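PDB 4LPS: Hydrogenase/urease nickel incorporation protein HypB from Helicobacter pylori, which acts as a GTPase of low intrinsic activity needed for nickel insertion into [NiFe] hydrogenase and also required for urease maturation. Local coordinates for residues 39-44 / 130-135; 45-50 / 235-240; 73-78 / 118-123. All coordinates share one frame; numbering follows the deposited sequence.

Contact 1: residues 39-44 / 130-135; sequences ERYLKE and DFLIIE. With MG (magnesium ion), chain C; PO4 (phosphate ion), chain I.
On one face of the parallel sheet that forms the core of the G domain, Tyr41 of helix 29-43 lies across Leu132 and Ile134 of strand 131-135. CE1 of Tyr41 meets CD2 of Leu132 at 4.0 Å, with the methyl oblique to the ring. OH of Tyr41 comes within 4.2 Å of CD1 of Ile134. The phenol crosses both aliphatic chains at about a right angle, and it suits this buried place because its apolar ring packs while its hydroxyl hydrogen-bonds to the backbone O of Leu148. Alternate residues of a strand face the same side, which puts Leu132 and Ile134 under the helix. In this P-loop NTPase fold the strand carries on to the nucleotide site, where OE1 of Glu135 binds magnesium at 2.4 Å, alongside Thr60 and Asp86. That side chain is extended, CG trans to the backbone N (chi1 -173°), which carries the carboxylate well beyond the strand. At the helix end, Arg40 holds a phosphate, probably from the crystallisation liquor, at its guanidinium edge: NE donates to O4 at 2.8 Å and NH1 to O2 of the same ion at 2.9 Å. NH2 of Arg40 forms a salt bridge with Asp118.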
loop_
_atom_site.group_PDB
_atom_site.type_symbol
_atom_site.label_atom_id
_atom_site.label_comp_id
_atom_site.label_asym_id
_atom_site.label_seq_id
_atom_site.Cartn_x
_atom_site.Cartn_y
_atom_site.Cartn_z
ATOM N N GLU A 39 -10.152 11.923 9.679
ATOM C CA GLU A 39 -10.185 13.302 10.159
ATOM C C GLU A 39 -8.779 13.814 10.456
ATOM O O GLU A 39 -8.409 14.913 10.051
ATOM C CB GLU A 39 -11.048 13.424 11.417
ATOM C CG GLU A 39 -12.501 13.018 11.238
ATOM C CD GLU A 39 -13.285 13.106 12.531
ATOM O OE1 GLU A 39 -14.282 12.368 12.669
ATOM O OE2 GLU A 39 -12.905 13.910 13.412
ATOM N N ARG A 40 -8.004 13.007 11.174
ATOM C CA ARG A 40 -6.651 13.383 11.566
ATOM C C ARG A 40 -5.700 13.427 10.374
ATOM O O ARG A 40 -4.804 14.271 10.330
ATOM C CB ARG A 40 -6.118 12.421 12.628
ATOM C CG ARG A 40 -6.992 12.349 13.875
ATOM C CD ARG A 40 -6.292 11.633 15.016
ATOM N NE ARG A 40 -5.115 12.369 15.474
ATOM C CZ ARG A 40 -4.193 11.870 16.288
ATOM N NH1 ARG A 40 -3.156 12.612 16.652
ATOM N NH2 ARG A 40 -4.307 10.629 16.738
ATOM N N TYR A 41 -5.886 12.514 9.423
ATOM C CA TYR A 41 -5.072 12.503 8.211
ATOM C C TYR A 41 -5.181 13.825 7.474
ATOM O O TYR A 41 -4.180 14.410 7.060
ATOM C CB TYR A 41 -5.501 11.378 7.259
ATOM C CG TYR A 41 -5.367 9.963 7.782
ATOM C CD1 TYR A 41 -4.499 9.656 8.816
ATOM C CD2 TYR A 41 -6.098 8.932 7.211
ATOM C CE1 TYR A 41 -4.372 8.360 9.278
ATOM C CE2 TYR A 41 -5.980 7.639 7.663
ATOM C CZ TYR A 41 -5.119 7.357 8.695
ATOM O OH TYR A 41 -5.006 6.063 9.141
ATOM N N LEU A 42 -6.416 14.291 7.332
ATOM C CA LEU A 42 -6.710 15.523 6.612
ATOM C C LEU A 42 -6.231 16.736 7.405
ATOM O O LEU A 42 -5.739 17.707 6.833
ATOM C CB LEU A 42 -8.210 15.619 6.318
ATOM C CG LEU A 42 -8.780 14.446 5.506
ATOM C CD1 LEU A 42 -10.267 14.626 5.217
ATOM C CD2 LEU A 42 -7.998 14.236 4.215
ATOM N N LYS A 43 -6.395 16.674 8.723
ATOM C CA LYS A 43 -5.909 17.722 9.613
ATOM C C LYS A 43 -4.407 17.927 9.441
ATOM O O LYS A 43 -3.919 19.057 9.432
ATOM C CB LYS A 43 -6.225 17.372 11.065
ATOM C CG LYS A 43 -6.192 18.552 12.018
ATOM C CD LYS A 43 -6.954 18.227 13.295
ATOM C CE LYS A 43 -8.419 17.933 13.011
ATOM N NZ LYS A 43 -9.136 17.442 14.223
ATOM N N GLU A 44 -3.680 16.823 9.318
ATOM C CA GLU A 44 -2.232 16.863 9.164
ATOM C C GLU A 44 -1.821 17.059 7.709
ATOM O O GLU A 44 -0.630 17.078 7.394
ATOM C CB GLU A 44 -1.606 15.582 9.715
ATOM C CG GLU A 44 -1.814 15.396 11.206
ATOM C CD GLU A 44 -0.743 16.080 12.024
ATOM O OE1 GLU A 44 -0.875 16.112 13.264
ATOM O OE2 GLU A 44 0.236 16.580 11.429
ATOM N N ASP A 130 4.094 14.571 2.695
ATOM C CA ASP A 130 2.890 14.731 1.892
ATOM C C ASP A 130 2.080 13.445 1.906
ATOM O O ASP A 130 0.867 13.451 1.697
ATOM C CB ASP A 130 3.244 15.117 0.454
ATOM C CG ASP A 130 3.841 16.502 0.355
ATOM O OD1 ASP A 130 3.425 17.380 1.136
ATOM O OD2 ASP A 130 4.727 16.712 -0.500
ATOM N N PHE A 131 2.769 12.341 2.160
ATOM C CA PHE A 131 2.143 11.030 2.146
ATOM C C PHE A 131 2.415 10.288 3.445
ATOM O O PHE A 131 3.520 10.341 3.985
ATOM C CB PHE A 131 2.650 10.192 0.966
ATOM C CG PHE A 131 2.334 10.772 -0.386
ATOM C CD1 PHE A 131 3.140 11.753 -0.946
ATOM C CD2 PHE A 131 1.238 10.319 -1.105
ATOM C CE1 PHE A 131 2.849 12.278 -2.198
ATOM C CE2 PHE A 131 0.942 10.839 -2.355
ATOM C CZ PHE A 131 1.748 11.819 -2.901
ATOM N N LEU A 132 1.394 9.604 3.949
ATOM C CA LEU A 132 1.595 8.619 5.000
ATOM C C LEU A 132 1.266 7.269 4.401
ATOM O O LEU A 132 0.151 7.042 3.929
ATOM C CB LEU A 132 0.723 8.911 6.227
ATOM C CG LEU A 132 0.668 7.794 7.275
ATOM C CD1 LEU A 132 1.979 7.692 8.038
ATOM C CD2 LEU A 132 -0.484 8.013 8.242
ATOM N N ILE A 133 2.242 6.372 4.418
ATOM C CA ILE A 133 2.091 5.095 3.745
ATOM C C ILE A 133 1.967 3.953 4.743
ATOM O O ILE A 133 2.825 3.763 5.607
ATOM C CB ILE A 133 3.273 4.832 2.786
ATOM C CG1 ILE A 133 3.282 5.886 1.671
ATOM C CG2 ILE A 133 3.193 3.431 2.197
ATOM C CD1 ILE A 133 4.322 5.655 0.583
ATOM N N ILE A 134 0.872 3.216 4.624
ATOM C CA ILE A 134 0.635 2.037 5.439
ATOM C C ILE A 134 1.006 0.784 4.655
ATOM O O ILE A 134 0.403 0.498 3.617
ATOM C CB ILE A 134 -0.841 1.955 5.892
ATOM C CG1 ILE A 134 -1.214 3.193 6.713
ATOM C CG2 ILE A 134 -1.099 0.687 6.693
ATOM C CD1 ILE A 134 -2.702 3.345 6.952
ATOM N N GLU A 135 2.013 0.055 5.126
ATOM C CA GLU A 135 2.296 -1.260 4.565
ATOM C C GLU A 135 1.628 -2.318 5.426
ATOM O O GLU A 135 2.049 -2.582 6.553
ATOM C CB GLU A 135 3.802 -1.525 4.445
ATOM C CG GLU A 135 4.095 -2.827 3.695
ATOM C CD GLU A 135 5.561 -3.208 3.663
ATOM O OE1 GLU A 135 5.869 -4.401 3.870
ATOM O OE2 GLU A 135 6.408 -2.323 3.429
HETATM MG MG MG C . 7.633 -6.079 3.848
HETATM P P PO4 I . -4.095 15.850 14.859
HETATM O O1 PO4 I . -3.916 16.826 13.725
HETATM O O2 PO4 I . -2.876 14.969 14.938
HETATM O O3 PO4 I . -4.254 16.585 16.167
HETATM O O4 PO4 I . -5.322 15.010 14.613
HETATM O O HOH W 1 9.347 -7.552 3.713
#

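Contact 2: residues 45-50 / 235-240; sequences GLYVLN and NYQSTH
A chi1 of -161° sets CG of Tyr47 trans to the backbone N and lays its ring against residues 235-237, while Gln237, bent at chi2 (-79°), folds its amide back to the same ring. The phenol spans the gap to the tail, which is neither helix nor strand: OH of Tyr47 donates to O of Tyr236 at 2.5 Å, with the donor tilted from the carbonyl plane. OH of Tyr47 also lies at the edge of the Tyr236 ring, in its plane, 3.3 Å from CB of Tyr236. The Tyr236 ring extends from there to Asp177, to which its OH hydrogen-bonds. The Gln237 amide, its plane 67° from the Tyr47 ring, brings NE2 to 4.0 Å from CE1 of Tyr47. With two N-H groups, NE2 of Gln237 donates almost straight to OD1 of Asn235 (3.0 Å) and also to a water (3.2 Å). That water accepts from N of Val48 and donates to O of Leu46, so it bridges the start of strand 47-52 to the tail. Asn235, a residue type that tolerates positive phi, is the C-prime position of the Schellman motif closing helix 218-234, with Tyr236 N bonded back to Lys231 O.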
loop_
_atom_site.group_PDB
_atom_site.type_symbol
_atom_site.label_atom_id
_atom_site.label_comp_id
_atom_site.label_asym_id
_atom_site.label_seq_id
_atom_site.Cartn_x
_atom_site.Cartn_y
_atom_site.Cartn_z
ATOM N N GLY A 45 -2.809 17.192 6.828
ATOM C CA GLY A 45 -2.555 17.371 5.412
ATOM C C GLY A 45 -1.809 16.200 4.799
ATOM O O GLY A 45 -0.886 16.385 4.004
ATOM N N LEU A 46 -2.218 14.988 5.164
ATOM C CA LEU A 46 -1.586 13.780 4.654
ATOM C C LEU A 46 -2.444 13.066 3.618
ATOM O O LEU A 46 -3.648 12.883 3.812
ATOM C CB LEU A 46 -1.270 12.815 5.799
ATOM C CG LEU A 46 -0.427 13.351 6.955
ATOM C CD1 LEU A 46 -0.500 12.413 8.143
ATOM C CD2 LEU A 46 1.014 13.532 6.508
ATOM N N TYR A 47 -1.813 12.658 2.521
ATOM C CA TYR A 47 -2.445 11.750 1.574
ATOM C C TYR A 47 -2.028 10.332 1.942
ATOM O O TYR A 47 -0.850 9.985 1.874
ATOM C CB TYR A 47 -2.056 12.080 0.131
ATOM C CG TYR A 47 -2.995 11.491 -0.900
ATOM C CD1 TYR A 47 -4.239 12.059 -1.132
ATOM C CD2 TYR A 47 -2.639 10.370 -1.638
ATOM C CE1 TYR A 47 -5.104 11.530 -2.070
ATOM C CE2 TYR A 47 -3.501 9.830 -2.579
ATOM C CZ TYR A 47 -4.731 10.416 -2.789
ATOM O OH TYR A 47 -5.592 9.884 -3.723
ATOM N N VAL A 48 -2.995 9.522 2.355
ATOM C CA VAL A 48 -2.687 8.234 2.963
ATOM C C VAL A 48 -2.903 7.059 2.011
ATOM O O VAL A 48 -3.959 6.928 1.388
ATOM C CB VAL A 48 -3.522 8.024 4.238
ATOM C CG1 VAL A 48 -3.186 6.698 4.890
ATOM C CG2 VAL A 48 -3.270 9.164 5.204
ATOM N N LEU A 49 -1.880 6.214 1.903
ATOM C CA LEU A 49 -1.923 5.042 1.034
ATOM C C LEU A 49 -1.844 3.763 1.858
ATOM O O LEU A 49 -1.083 3.682 2.828
ATOM C CB LEU A 49 -0.784 5.079 0.009
ATOM C CG LEU A 49 -0.607 6.372 -0.788
ATOM C CD1 LEU A 49 0.638 6.308 -1.654
ATOM C CD2 LEU A 49 -1.832 6.633 -1.648
ATOM N N ASN A 50 -2.661 2.783 1.486
ATOM C CA ASN A 50 -2.667 1.481 2.141
ATOM C C ASN A 50 -2.273 0.384 1.156
ATOM O O ASN A 50 -3.042 0.044 0.254
ATOM C CB ASN A 50 -4.048 1.202 2.745
ATOM C CG ASN A 50 -4.181 -0.206 3.284
ATOM O OD1 ASN A 50 -3.230 -0.773 3.819
ATOM N ND2 ASN A 50 -5.374 -0.777 3.148
ATOM N N ASN A 235 -6.748 15.155 -4.938
ATOM C CA ASN A 235 -7.290 14.685 -3.667
ATOM C C ASN A 235 -8.299 13.559 -3.893
ATOM O O ASN A 235 -9.435 13.619 -3.421
ATOM C CB ASN A 235 -7.935 15.827 -2.872
ATOM C CG ASN A 235 -8.304 15.410 -1.455
ATOM O OD1 ASN A 235 -7.551 14.698 -0.791
ATOM N ND2 ASN A 235 -9.471 15.843 -0.993
ATOM N N TYR A 236 -7.889 12.548 -4.654
ATOM C CA TYR A 236 -8.694 11.340 -4.787
ATOM C C TYR A 236 -8.846 10.664 -3.435
ATOM O O TYR A 236 -7.857 10.368 -2.765
ATOM C CB TYR A 236 -8.081 10.361 -5.790
ATOM C CG TYR A 236 -8.811 9.036 -5.849
ATOM C CD1 TYR A 236 -9.954 8.881 -6.624
ATOM C CD2 TYR A 236 -8.360 7.941 -5.121
ATOM C CE1 TYR A 236 -10.624 7.672 -6.674
ATOM C CE2 TYR A 236 -9.024 6.731 -5.162
ATOM C CZ TYR A 236 -10.155 6.602 -5.942
ATOM O OH TYR A 236 -10.814 5.395 -5.985
ATOM N N GLN A 237 -10.088 10.401 -3.050
ATOM C CA GLN A 237 -10.361 9.729 -1.789
ATOM C C GLN A 237 -11.329 8.590 -2.038
ATOM O O GLN A 237 -12.499 8.820 -2.355
ATOM C CB GLN A 237 -10.934 10.705 -0.760
ATOM C CG GLN A 237 -9.974 11.817 -0.364
ATOM C CD GLN A 237 -8.935 11.357 0.637
ATOM O OE1 GLN A 237 -9.084 10.312 1.271
ATOM N NE2 GLN A 237 -7.870 12.137 0.783
ATOM N N SER A 238 -10.831 7.364 -1.897
ATOM C CA SER A 238 -11.621 6.172 -2.181
ATOM C C SER A 238 -12.899 6.133 -1.353
ATOM O O SER A 238 -12.890 6.406 -0.150
ATOM C CB SER A 238 -10.794 4.911 -1.921
ATOM O OG SER A 238 -11.573 3.743 -2.105
ATOM N N THR A 239 -14.001 5.793 -2.012
ATOM C CA THR A 239 -15.274 5.654 -1.326
ATOM C C THR A 239 -15.583 4.184 -1.095
ATOM O O THR A 239 -16.729 3.822 -0.823
ATOM C CB THR A 239 -16.427 6.293 -2.129
ATOM O OG1 THR A 239 -16.524 5.661 -3.412
ATOM C CG2 THR A 239 -16.186 7.780 -2.322
ATOM N N HIS A 240 -14.558 3.340 -1.200
ATOM C CA HIS A 240 -14.764 1.901 -1.094
ATOM C C HIS A 240 -15.256 1.495 0.286
ATOM O O HIS A 240 -14.733 1.950 1.306
ATOM C CB HIS A 240 -13.488 1.124 -1.402
ATOM C CG HIS A 240 -13.679 -0.358 -1.344
ATOM N ND1 HIS A 240 -14.334 -1.061 -2.333
ATOM C CD2 HIS A 240 -13.353 -1.264 -0.391
ATOM C CE1 HIS A 240 -14.374 -2.340 -2.007
ATOM N NE2 HIS A 240 -13.790 -2.490 -0.833
HETATM O O HOH W 2 -5.476 11.093 2.669
#

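Contact 3: residues 73-78 / 118-123; sequences KFCVVE and DLLKDE. With PO4 (phosphate ion), chain I.
Leu120 points one branch, CD1, into strand 74-80, where the methyl touches Cys75, Val76 and Val77. These are elements of a beta-alpha-beta crossover: helix 110-122 joins strand 97-101 to strand 131-135, and strand 74-80 lies between those two in the parallel sheet, so the helix packs over it. The local axes of 74-78 and 118-122 approach to 10.1 Å and run nearly antiparallel, at 151°, as expected of a helix that returns the chain to the beginning of the next parallel strand. Leu120 is the residue of this helical turn that crosses the gap. With CG trans to the carbonyl carbon and the chain extended (chi2 172°), its branched end is pushed out to the sheet, where CD1 of Leu120 lies 3.8 Å from CG2 of Val77 and 4.1 Å from SG of Cys75. Between these two residues the strand turns the side chain of Val76 away, yet O of Val76 still comes within 3.9 Å of CD1 of Leu120. The beta-branched Val77 suits an extended strand, and the small Cys75 admits the leucine methyl close to the backbone. Together with Leu132 of the neighbouring strand they give the leucine a mainly apolar surface, with His98 of strand 97-101 also touching it. Further round the helix, Lys121, exposed, is extended throughout, which suits a long, charged chain: NZ of Lys121 makes two weak hydrogen bonds to a phosphate, to O3 at 3.3 Å and to O2 of the same ion at 3.4 Å.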
loop_
_atom_site.group_PDB
_atom_site.type_symbol
_atom_site.label_atom_id
_atom_site.label_comp_id
_atom_site.label_asym_id
_atom_site.label_seq_id
_atom_site.Cartn_x
_atom_site.Cartn_y
_atom_site.Cartn_z
ATOM N N LYS A 73 7.649 12.850 -0.681
ATOM C CA LYS A 73 7.899 12.971 0.749
ATOM C C LYS A 73 6.893 12.158 1.546
ATOM O O LYS A 73 5.699 12.460 1.541
ATOM C CB LYS A 73 7.832 14.436 1.178
ATOM C CG LYS A 73 8.763 15.356 0.408
ATOM C CD LYS A 73 8.376 16.807 0.630
ATOM C CE LYS A 73 9.120 17.721 -0.327
ATOM N NZ LYS A 73 8.627 19.125 -0.242
ATOM N N PHE A 74 7.373 11.121 2.224
ATOM C CA PHE A 74 6.484 10.227 2.951
ATOM C C PHE A 74 7.110 9.635 4.208
ATOM O O PHE A 74 8.333 9.596 4.353
ATOM C CB PHE A 74 6.014 9.097 2.029
ATOM C CG PHE A 74 7.095 8.119 1.668
ATOM C CD1 PHE A 74 8.014 8.420 0.676
ATOM C CD2 PHE A 74 7.191 6.898 2.317
ATOM C CE1 PHE A 74 9.008 7.526 0.334
ATOM C CE2 PHE A 74 8.186 5.997 1.982
ATOM C CZ PHE A 74 9.095 6.310 0.990
ATOM N N CYS A 75 6.251 9.184 5.115
ATOM C CA CYS A 75 6.666 8.386 6.261
ATOM C C CYS A 75 5.836 7.106 6.250
ATOM O O CYS A 75 4.829 7.020 5.542
ATOM C CB CYS A 75 6.509 9.164 7.572
ATOM S SG CYS A 75 4.856 9.773 7.903
ATOM N N VAL A 76 6.254 6.105 7.015
ATOM C CA VAL A 76 5.657 4.783 6.881
ATOM C C VAL A 76 5.160 4.204 8.203
ATOM O O VAL A 76 5.805 4.337 9.246
ATOM C CB VAL A 76 6.665 3.791 6.242
ATOM C CG1 VAL A 76 6.056 2.401 6.114
ATOM C CG2 VAL A 76 7.114 4.287 4.877
ATOM N N VAL A 77 3.989 3.581 8.147
ATOM C CA VAL A 77 3.517 2.724 9.222
ATOM C C VAL A 77 3.590 1.272 8.746
ATOM O O VAL A 77 2.955 0.904 7.755
ATOM C CB VAL A 77 2.078 3.078 9.643
ATOM C CG1 VAL A 77 1.482 1.966 10.476
ATOM C CG2 VAL A 77 2.053 4.392 10.413
ATOM N N GLU A 78 4.376 0.456 9.446
ATOM C CA GLU A 78 4.622 -0.925 9.031
ATOM C C GLU A 78 3.812 -1.911 9.850
ATOM O O GLU A 78 3.825 -1.858 11.081
ATOM C CB GLU A 78 6.108 -1.274 9.161
ATOM C CG GLU A 78 6.970 -0.839 7.992
ATOM C CD GLU A 78 6.752 -1.688 6.760
ATOM O OE1 GLU A 78 7.263 -1.308 5.690
ATOM O OE2 GLU A 78 6.078 -2.738 6.859
ATOM N N ASP A 118 0.506 8.870 16.288
ATOM C CA ASP A 118 0.890 9.779 17.362
ATOM C C ASP A 118 2.407 9.902 17.507
ATOM O O ASP A 118 2.931 11.003 17.692
ATOM C CB ASP A 118 0.272 9.325 18.685
ATOM C CG ASP A 118 -1.226 9.545 18.734
ATOM O OD1 ASP A 118 -1.753 10.243 17.843
ATOM O OD2 ASP A 118 -1.880 9.019 19.662
ATOM N N LEU A 119 3.107 8.773 17.435
ATOM C CA LEU A 119 4.569 8.771 17.498
ATOM C C LEU A 119 5.177 9.554 16.343
ATOM O O LEU A 119 6.045 10.404 16.548
ATOM C CB LEU A 119 5.117 7.341 17.485
ATOM C CG LEU A 119 4.838 6.428 18.681
ATOM C CD1 LEU A 119 5.330 5.027 18.387
ATOM C CD2 LEU A 119 5.506 6.959 19.938
ATOM N N LEU A 120 4.720 9.257 15.130
ATOM C CA LEU A 120 5.204 9.937 13.935
ATOM C C LEU A 120 4.923 11.433 13.995
ATOM O O LEU A 120 5.716 12.243 13.513
ATOM C CB LEU A 120 4.574 9.325 12.684
ATOM C CG LEU A 120 5.107 7.946 12.290
ATOM C CD1 LEU A 120 4.274 7.353 11.170
ATOM C CD2 LEU A 120 6.564 8.046 11.872
ATOM N N LYS A 121 3.787 11.792 14.583
ATOM C CA LYS A 121 3.450 13.194 14.778
ATOM C C LYS A 121 4.434 13.857 15.735
ATOM O O LYS A 121 4.995 14.909 15.429
ATOM C CB LYS A 121 2.023 13.346 15.307
ATOM C CG LYS A 121 1.582 14.794 15.434
ATOM C CD LYS A 121 0.346 14.939 16.304
ATOM C CE LYS A 121 -0.106 16.389 16.356
ATOM N NZ LYS A 121 -1.152 16.610 17.388
ATOM N N ASP A 122 4.638 13.230 16.889
ATOM C CA ASP A 122 5.501 13.786 17.928
ATOM C C ASP A 122 6.955 13.870 17.475
ATOM O O ASP A 122 7.727 14.688 17.976
ATOM C CB ASP A 122 5.395 12.950 19.204
ATOM C CG ASP A 122 4.046 13.095 19.887
ATOM O OD1 ASP A 122 3.293 14.027 19.535
ATOM O OD2 ASP A 122 3.736 12.267 20.773
ATOM N N GLU A 123 7.324 13.013 16.530
ATOM C CA GLU A 123 8.684 12.974 16.010
ATOM C C GLU A 123 8.883 14.006 14.906
ATOM O O GLU A 123 10.013 14.263 14.489
ATOM C CB GLU A 123 9.012 11.569 15.498
ATOM C CG GLU A 123 9.256 10.551 16.603
ATOM C CD GLU A 123 9.195 9.119 16.107
ATOM O OE1 GLU A 123 9.040 8.908 14.886
ATOM O OE2 GLU A 123 9.305 8.198 16.945
HETATM P P PO4 I . -4.095 15.850 14.859
HETATM O O1 PO4 I . -3.916 16.826 13.725
HETATM O O2 PO4 I . -2.876 14.969 14.938
HETATM O O3 PO4 I . -4.254 16.585 16.167
HETATM O O4 PO4 I . -5.322 15.010 14.613
#

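All three contacts converge on the one parallel sheet of the G domain. Contact 1 and contact 2 have centres about 8 Å apart and involve the neighbouring strands 131-135 and 47-52; helix 29-43 of contact 1 leads through a short turn into the strand of contact 2. The centre of contact 3, on strand 74-80, is about 9 Å from that of contact 1 and about 16 Å from that of contact 2. Along the chain the segments of contacts 1 and 2 alternate, while both segments of contact 3 fall between those of contact 1. Strand 131-135, which carries a magnesium ligand, lies between the strands of the other two contacts; helices 29-43 and 110-122 pack on it, and the C-terminal tail packs on strand 47-52.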